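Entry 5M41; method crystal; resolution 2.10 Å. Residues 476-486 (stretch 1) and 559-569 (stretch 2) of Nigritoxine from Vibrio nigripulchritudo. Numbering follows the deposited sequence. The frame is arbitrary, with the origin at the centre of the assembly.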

# COMPACT_ATOMS: atom_id res chain seq x y z
N ALA A 476 24.81 -12.85 -35.71
CA ALA A 476 25.14 -12.92 -37.14
C ALA A 476 26.35 -13.81 -37.46
O ALA A 476 26.56 -14.17 -38.62
N GLU A 477 27.12 -14.18 -36.42
CA GLU A 477 28.42 -14.86 -36.59
C GLU A 477 28.32 -16.39 -36.57
O GLU A 477 27.70 -16.97 -35.67
N LEU A 478 28.98 -17.02 -37.54
CA LEU A 478 29.07 -18.49 -37.59
C LEU A 478 29.74 -19.07 -36.36
O LEU A 478 29.48 -20.22 -36.00
N SER A 479 30.57 -18.27 -35.69
CA SER A 479 31.24 -18.72 -34.47
C SER A 479 30.30 -18.83 -33.25
O SER A 479 30.67 -19.40 -32.22
N GLY A 480 29.08 -18.29 -33.37
CA GLY A 480 28.09 -18.36 -32.28
C GLY A 480 27.82 -17.02 -31.61
O GLY A 480 28.19 -15.96 -32.14
N MET A 481 27.18 -17.07 -30.43
CA MET A 481 26.74 -15.85 -29.73
C MET A 481 27.90 -15.21 -28.94
O MET A 481 27.81 -14.07 -28.50
N GLY A 482 29.00 -15.95 -28.79
CA GLY A 482 30.16 -15.44 -28.08
C GLY A 482 30.54 -16.31 -26.90
O GLY A 482 31.57 -16.08 -26.26
N GLY A 483 29.70 -17.29 -26.61
CA GLY A 483 30.04 -18.29 -25.60
C GLY A 483 30.92 -19.32 -26.27
O GLY A 483 31.29 -19.16 -27.43
N THR A 484 31.26 -20.38 -25.56
CA THR A 484 32.02 -21.45 -26.18
C THR A 484 31.05 -22.53 -26.68
O THR A 484 30.22 -23.03 -25.92
N ILE A 485 31.14 -22.86 -27.97
CA ILE A 485 30.29 -23.88 -28.57
C ILE A 485 30.60 -25.25 -27.98
O ILE A 485 31.77 -25.60 -27.81
N SER A 486 29.56 -26.01 -27.65
CA SER A 486 29.73 -27.39 -27.16
C SER A 486 28.51 -28.21 -27.57
O SER A 486 27.61 -27.68 -28.22
N ASP A 559 19.43 -9.36 -22.63
CA ASP A 559 20.32 -10.30 -23.35
C ASP A 559 19.56 -11.21 -24.29
O ASP A 559 18.44 -11.65 -23.98
N PHE A 560 20.20 -11.53 -25.42
CA PHE A 560 19.63 -12.39 -26.46
C PHE A 560 20.36 -13.72 -26.50
O PHE A 560 21.54 -13.81 -26.13
N ASN A 561 19.63 -14.75 -26.93
CA ASN A 561 20.18 -16.08 -27.15
C ASN A 561 19.66 -16.58 -28.47
O ASN A 561 18.60 -16.14 -28.93
N ASN A 562 20.41 -17.50 -29.07
CA ASN A 562 19.96 -18.20 -30.26
C ASN A 562 19.24 -19.45 -29.77
O ASN A 562 19.85 -20.36 -29.21
N ILE A 563 17.92 -19.46 -29.94
CA ILE A 563 17.12 -20.63 -29.57
C ILE A 563 16.84 -21.46 -30.83
O ILE A 563 16.10 -22.45 -30.79
N GLY A 564 17.44 -21.05 -31.95
CA GLY A 564 17.31 -21.80 -33.20
C GLY A 564 18.54 -22.67 -33.47
O GLY A 564 18.99 -23.42 -32.59
N ASP A 565 19.09 -22.55 -34.67
CA ASP A 565 20.22 -23.40 -35.11
C ASP A 565 21.47 -22.61 -35.48
O ASP A 565 21.45 -21.37 -35.46
N LEU A 566 22.54 -23.32 -35.83
CA LEU A 566 23.79 -22.67 -36.24
C LEU A 566 24.56 -23.45 -37.33
O LEU A 566 24.85 -24.64 -37.17
N GLY A 567 24.89 -22.76 -38.42
CA GLY A 567 25.60 -23.36 -39.55
C GLY A 567 25.15 -22.69 -40.83
O GLY A 567 24.13 -21.98 -40.83
N VAL A 568 25.89 -22.94 -41.91
CA VAL A 568 25.69 -22.23 -43.18
C VAL A 568 24.27 -22.29 -43.76
O VAL A 568 23.69 -21.25 -44.10
N GLY A 569 23.66 -23.46 -43.88
CA GLY A 569 22.29 -23.44 -44.43
C GLY A 569 21.16 -23.08 -43.46
O GLY A 569 20.00 -23.00 -43.88

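The two stretches meet through van der Waals contacts, mostly made by apolar side chains, and no hydrogen bond crosses between them. The buried surface is modest, 362 Å² summed over both sides. Leu566 and Leu478 give the largest shares, followed by Met481.

Leu566 is the centre of the apolar packing. Its CA-to-CB bond points toward stretch 1, with chi1 t and chi2 p. This places both methyls against the type I turn that runs from Glu477 to Gly480. Leu566 CD2 lies 3.6 Å from Leu478 O and 4.1 Å from Gly480 CA; Leu566 CD1 lies 3.8 Å from Glu477 O. Ile485 reaches the same leucine from further along stretch 1. Its CA-to-CB bond also points toward the partner, with chi1 m and chi2 t, and the extended chain brings Ile485 CD1 to 3.7 Å from Leu566 CD2.

Leu478 makes the second apolar patch. Its CA-to-CB bond points sideways, but the end of the side chain comes nearer, with chi1 m and chi2 t. Leu478 CD2 rests on backbone, 3.8 Å from Gly567 C and 3.9 Å from Val568 N. Leu478 CD1 meets Val568 CG2 at 4.1 Å. Val568 has chi1 t and its CA-to-CB bond points sideways.

Met481 packs against the strand at 560-562. Its CA-to-CB bond points toward stretch 2, and all three of its chi angles are m, so the chain is folded rather than extended. Met481 SD lies 3.8 Å from Asn562 CB. The terminal methyl approaches the backbone, with Met481 CE 4.2 Å from Phe560 O. The ring of Phe560 takes no close part, since its end leads away.

At the backbone angles of Gly480 and Gly567, a CB would be jammed against the carbonyl O of the preceding residue. An ideal CB on Gly480 would sit 4.1 Å from Leu566 CD2, a contact and not a clash.

The side-chain hydrogen bonds found within a stretch both lie in stretch 2, and both involve the Asn562 amide. The CA-to-CB bond of Asn562 points toward stretch 1, with chi1 t. Gly564 N donates to Asn562 OD1 at 2.9 Å, and Asn562 ND2 donates to Asp565 O, also at 2.9 Å. The two bonds tie the amide to the backbone that leads into Leu566. Asn562 OD1 is also hydrogen-bonded elsewhere in the structure. In stretch 1 the turn is closed by the backbone bond from Gly480 N to Glu477 O, 3.0 Å. The CA-to-CB bond of Glu477 points away, and its side chain makes no contact with stretch 2.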

# COMPACT_ATOMS: atom_id res chain seq x y z
CB ALA A 476 25.31 -11.52 -37.74
CB GLU A 477 29.42 -14.39 -35.51
CG GLU A 477 29.79 -12.91 -35.59
CD GLU A 477 30.90 -12.61 -36.58
OE1 GLU A 477 32.03 -13.08 -36.37
OE2 GLU A 477 30.66 -11.89 -37.56
CB LEU A 478 29.78 -18.96 -38.86
CG LEU A 478 28.92 -19.02 -40.12
CD1 LEU A 478 29.79 -19.19 -41.36
CD2 LEU A 478 27.86 -20.13 -40.04
CB SER A 479 32.46 -17.84 -34.15
OG SER A 479 32.16 -16.47 -34.38
CB MET A 481 25.53 -16.10 -28.80
CG MET A 481 24.29 -16.68 -29.48
SD MET A 481 23.62 -15.65 -30.80
CE MET A 481 23.26 -14.14 -29.90
CB THR A 484 33.12 -22.02 -25.24
OG1 THR A 484 32.51 -22.81 -24.21
CG2 THR A 484 33.92 -20.88 -24.57
CB ILE A 485 30.46 -23.93 -30.11
CG1 ILE A 485 30.02 -22.60 -30.74
CG2 ILE A 485 29.68 -25.10 -30.72
CD1 ILE A 485 30.09 -22.57 -32.26
CB SER A 486 29.98 -27.45 -25.64
OG SER A 486 28.92 -26.88 -24.88
CB ASP A 559 21.14 -11.16 -22.39
CG ASP A 559 21.90 -10.34 -21.34
OD1 ASP A 559 22.60 -9.36 -21.69
OD2 ASP A 559 21.82 -10.71 -20.15
CB PHE A 560 19.73 -11.72 -27.83
CG PHE A 560 18.82 -10.54 -28.01
CD1 PHE A 560 17.65 -10.66 -28.77
CD2 PHE A 560 19.14 -9.30 -27.45
CE1 PHE A 560 16.80 -9.57 -28.96
CE2 PHE A 560 18.31 -8.20 -27.65
CZ PHE A 560 17.14 -8.34 -28.39
CB ASN A 561 19.73 -17.05 -26.07
CG ASN A 561 20.29 -16.70 -24.72
OD1 ASN A 561 19.58 -16.13 -23.86
ND2 ASN A 561 21.56 -17.00 -24.52
CB ASN A 562 21.16 -18.54 -31.15
CG ASN A 562 20.76 -19.21 -32.46
OD1 ASN A 562 19.58 -19.37 -32.80
ND2 ASN A 562 21.77 -19.58 -33.23
CB ILE A 563 15.80 -20.22 -28.86
CG1 ILE A 563 14.97 -19.26 -29.75
CG2 ILE A 563 16.09 -19.65 -27.47
CD1 ILE A 563 13.52 -19.08 -29.34
CB ASP A 565 19.80 -24.23 -36.31
CG ASP A 565 18.76 -25.25 -35.94
OD1 ASP A 565 18.81 -25.74 -34.79
OD2 ASP A 565 17.90 -25.54 -36.79
CB LEU A 566 24.69 -22.42 -35.02
CG LEU A 566 26.01 -21.68 -35.30
CD1 LEU A 566 25.77 -20.20 -35.58
CD2 LEU A 566 26.95 -21.85 -34.11
CB VAL A 568 26.76 -22.58 -44.25
CG1 VAL A 568 26.36 -22.03 -45.62
CG2 VAL A 568 28.11 -22.02 -43.85